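Local atomic coordinates of demethyldecarbamoylnovobiocin O-methyltransferase (Streptomyces caeruleus, PDB entry 2WK1), a protein that transfers a methyl group from S-adenosyl-L-methionine to the 4-hydroxyl of the noviose sugar, the penultimate step in the biosynthesis of the antibiotic novobiocin. Residues Q96-V101 / R125-A130. Residues are numbered along the deposited sequence; the frame is centred on the assembly and turned at random.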
ATOM      1  N   GLN A  96      13.482  -8.687   9.343  1.00 11.18           N
ATOM      2  CA  GLN A  96      14.783  -9.319   9.494  1.00 12.38           C
ATOM      3  C   GLN A  96      14.716 -10.542  10.417  1.00 11.38           C
ATOM      4  O   GLN A  96      15.298 -11.592  10.122  1.00 12.33           O
ATOM      5  CB  GLN A  96      15.807  -8.304   9.997  1.00 14.70           C
ATOM      6  CG  GLN A  96      16.138  -7.155   9.023  1.00 20.80           C
ATOM      7  CD  GLN A  96      16.877  -7.518   7.745  1.00 29.90           C
ATOM      8  OE1 GLN A  96      16.267  -7.929   6.750  1.00 35.76           O
ATOM      9  NE2 GLN A  96      18.189  -7.262   7.731  1.00 36.28           N
ATOM     10  N   CYS A  97      14.024 -10.420  11.541  1.00 10.85           N
ATOM     11  CA  CYS A  97      13.925 -11.542  12.475  1.00 11.04           C
ATOM     12  C   CYS A  97      13.150 -12.711  11.883  1.00 10.85           C
ATOM     13  O   CYS A  97      13.572 -13.858  12.019  1.00 11.43           O
ATOM     14  CB  CYS A  97      13.290 -11.081  13.800  1.00 11.26           C
ATOM     15  SG  CYS A  97      14.301  -9.992  14.800  1.00 13.53           S
ATOM     16  N   VAL A  98      12.010 -12.421  11.264  1.00 10.39           N
ATOM     17  CA  VAL A  98      11.206 -13.503  10.705  1.00 10.19           C
ATOM     18  C   VAL A  98      11.946 -14.159   9.534  1.00 11.17           C
ATOM     19  O   VAL A  98      11.974 -15.393   9.437  1.00 11.42           O
ATOM     20  CB  VAL A  98       9.800 -13.036  10.276  1.00 10.52           C
ATOM     21  CG1 VAL A  98       9.025 -14.178   9.607  1.00 12.57           C
ATOM     22  CG2 VAL A  98       9.017 -12.509  11.488  1.00 11.23           C
ATOM     23  N   GLU A  99      12.559 -13.363   8.659  1.00 11.08           N
ATOM     24  CA  GLU A  99      13.339 -13.994   7.572  1.00 12.17           C
ATOM     25  C   GLU A  99      14.497 -14.822   8.113  1.00 12.79           C
ATOM     26  O   GLU A  99      14.842 -15.845   7.515  1.00 14.40           O
ATOM     27  CB  GLU A  99      13.780 -12.985   6.518  1.00 12.78           C
ATOM     28  CG  GLU A  99      12.581 -12.446   5.743  1.00 14.24           C
ATOM     29  CD  GLU A  99      12.922 -11.570   4.578  1.00 18.36           C
ATOM     30  OE1 GLU A  99      13.930 -10.842   4.632  1.00 21.72           O
ATOM     31  OE2 GLU A  99      12.171 -11.622   3.595  1.00 20.79           O
ATOM     32  N   ASP A 100      15.117 -14.392   9.210  1.00 12.68           N
ATOM     33  CA  ASP A 100      16.243 -15.160   9.771  1.00 13.29           C
ATOM     34  C   ASP A 100      15.760 -16.495  10.342  1.00 12.58           C
ATOM     35  O   ASP A 100      16.397 -17.539  10.143  1.00 14.27           O
ATOM     36  CB  ASP A 100      16.986 -14.366  10.852  1.00 14.17           C
ATOM     37  CG  ASP A 100      18.276 -15.043  11.266  1.00 17.57           C
ATOM     38  OD1 ASP A 100      19.162 -15.181  10.392  1.00 21.94           O
ATOM     39  OD2 ASP A 100      18.401 -15.422  12.441  1.00 19.92           O
ATOM     40  N   VAL A 101      14.619 -16.506  11.039  1.00 13.02           N
ATOM     41  CA  VAL A 101      14.101 -17.771  11.573  1.00 13.05           C
ATOM     42  C   VAL A 101      13.677 -18.719  10.447  1.00 13.41           C
ATOM     43  O   VAL A 101      13.866 -19.941  10.541  1.00 14.43           O
ATOM     44  CB  VAL A 101      13.007 -17.620  12.673  1.00 14.32           C
ATOM     45  CG1 VAL A 101      13.526 -16.813  13.843  1.00 12.78           C
ATOM     46  CG2 VAL A 101      11.716 -17.083  12.164  1.00 15.58           C
ATOM     47  N   ARG A 125       2.329 -12.221   8.725  1.00  9.05           N
ATOM     48  CA  ARG A 125       1.662 -13.140   7.827  1.00  9.67           C
ATOM     49  C   ARG A 125       2.117 -12.955   6.387  1.00  9.73           C
ATOM     50  O   ARG A 125       2.270 -13.928   5.656  1.00  9.98           O
ATOM     51  CB  ARG A 125       0.138 -12.987   7.924  1.00 10.00           C
ATOM     52  CG  ARG A 125      -0.657 -13.892   6.994  1.00 10.93           C
ATOM     53  CD  ARG A 125      -0.502 -15.345   7.316  1.00 11.45           C
ATOM     54  NE  ARG A 125      -1.030 -16.273   6.305  1.00 12.34           N
ATOM     55  CZ  ARG A 125      -0.307 -16.838   5.349  1.00 11.79           C
ATOM     56  NH1 ARG A 125       0.953 -16.527   5.195  1.00 12.89           N
ATOM     57  NH2 ARG A 125      -0.838 -17.770   4.576  1.00 15.61           N
ATOM     58  N   GLY A 126       2.342 -11.711   5.982  1.00  9.34           N
ATOM     59  CA  GLY A 126       2.851 -11.441   4.639  1.00  9.88           C
ATOM     60  C   GLY A 126       4.225 -12.011   4.375  1.00 10.09           C
ATOM     61  O   GLY A 126       4.484 -12.465   3.276  1.00 10.49           O
ATOM     62  N   ILE A 127       5.108 -11.992   5.369  1.00 10.09           N
ATOM     63  CA  ILE A 127       6.441 -12.556   5.195  1.00  9.78           C
ATOM     64  C   ILE A 127       6.306 -14.063   4.975  1.00 10.05           C
ATOM     65  O   ILE A 127       6.961 -14.633   4.105  1.00 10.96           O
ATOM     66  CB  ILE A 127       7.339 -12.240   6.390  1.00  9.82           C
ATOM     67  CG1 ILE A 127       7.560 -10.732   6.562  1.00 10.48           C
ATOM     68  CG2 ILE A 127       8.672 -12.956   6.220  1.00 11.73           C
ATOM     69  CD1 ILE A 127       7.992 -10.352   7.984  1.00 11.35           C
ATOM     70  N   LEU A 128       5.445 -14.713   5.758  1.00 10.12           N
ATOM     71  CA  LEU A 128       5.214 -16.140   5.553  1.00 11.07           C
ATOM     72  C   LEU A 128       4.715 -16.387   4.117  1.00 10.94           C
ATOM     73  O   LEU A 128       5.164 -17.306   3.437  1.00 12.72           O
ATOM     74  CB  LEU A 128       4.227 -16.713   6.557  1.00 11.93           C
ATOM     75  CG  LEU A 128       4.663 -16.674   8.027  1.00 11.35           C
ATOM     76  CD1 LEU A 128       3.580 -17.285   8.914  1.00 13.76           C
ATOM     77  CD2 LEU A 128       6.011 -17.365   8.286  1.00 14.20           C
ATOM     78  N   ARG A 129       3.777 -15.578   3.657  1.00 11.31           N
ATOM     79  CA  ARG A 129       3.227 -15.725   2.307  1.00 12.40           C
ATOM     80  C   ARG A 129       4.298 -15.538   1.239  1.00 12.35           C
ATOM     81  O   ARG A 129       4.365 -16.309   0.266  1.00 13.75           O
ATOM     82  CB  ARG A 129       2.070 -14.740   2.113  1.00 13.01           C
ATOM     83  CG  ARG A 129       1.355 -14.816   0.766  1.00 17.75           C
ATOM     84  CD  ARG A 129       0.121 -15.630   0.838  1.00 25.20           C
ATOM     85  NE  ARG A 129      -0.607 -15.619  -0.426  1.00 30.34           N
ATOM     86  CZ  ARG A 129      -0.305 -16.362  -1.489  1.00 34.78           C
ATOM     87  NH1 ARG A 129       0.745 -17.166  -1.489  1.00 36.82           N
ATOM     88  NH2 ARG A 129      -1.057 -16.274  -2.585  1.00 37.15           N
ATOM     89  N   ALA A 130       5.158 -14.532   1.435  1.00 12.19           N
ATOM     90  CA  ALA A 130       6.197 -14.219   0.464  1.00 13.23           C
ATOM     91  C   ALA A 130       7.145 -15.380   0.285  1.00 14.17           C
ATOM     92  O   ALA A 130       7.699 -15.556  -0.806  1.00 16.58           O
ATOM     93  CB  ALA A 130       6.985 -12.988   0.905  1.00 14.44           C
TER
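Val98 and Ile127 mark the nearest backbone approach of the helical segments 96-101 and 125-130, their CA atoms 7.3 Å apart, with no hydrogen bond joining the two. Both residues send CB toward the partner helix, and their branched, wholly apolar side chains suit a buried seam between helices. Val98 CG1 stands anti to its own backbone nitrogen (chi1 176°), which carries this methyl across to Ile127 CG2 at 3.6 Å. Ile127 makes use of both its branches: while CG2 meets that methyl, the longer arm swings round so that CD1 lies 4.0 Å from Val98 CB. The valine is thus touched by both ends of the isoleucine, the two side chains crossing at a slant.

The segments belong to helices 87-103 and 119-130, which flank strand 109-113 in chain order and pack next to each other on the central sheet of this Rossmann-like methyltransferase fold. Beneath the seam Val98 also rests on Val212 of strand 210-215, whereas helix 35-47 brings Leu39 against Ile127 and Glu99.

Glu99 adds the aliphatic part of its chain, CG sitting 4.0 Å from Ile127 CG2 and the side chains running nearly perpendicular. A glutamate fits this partly exposed border because its methylenes can join the apolar contact while the carboxylate reaches polar partners: OE2 is hydrogen-bonded to His131, just past the end of helix 119-130, and OE1 forms a long, weak ion pair with Arg95. On the far flank of helix 119-130, Arg129 packs on Leu37 of the second subunit.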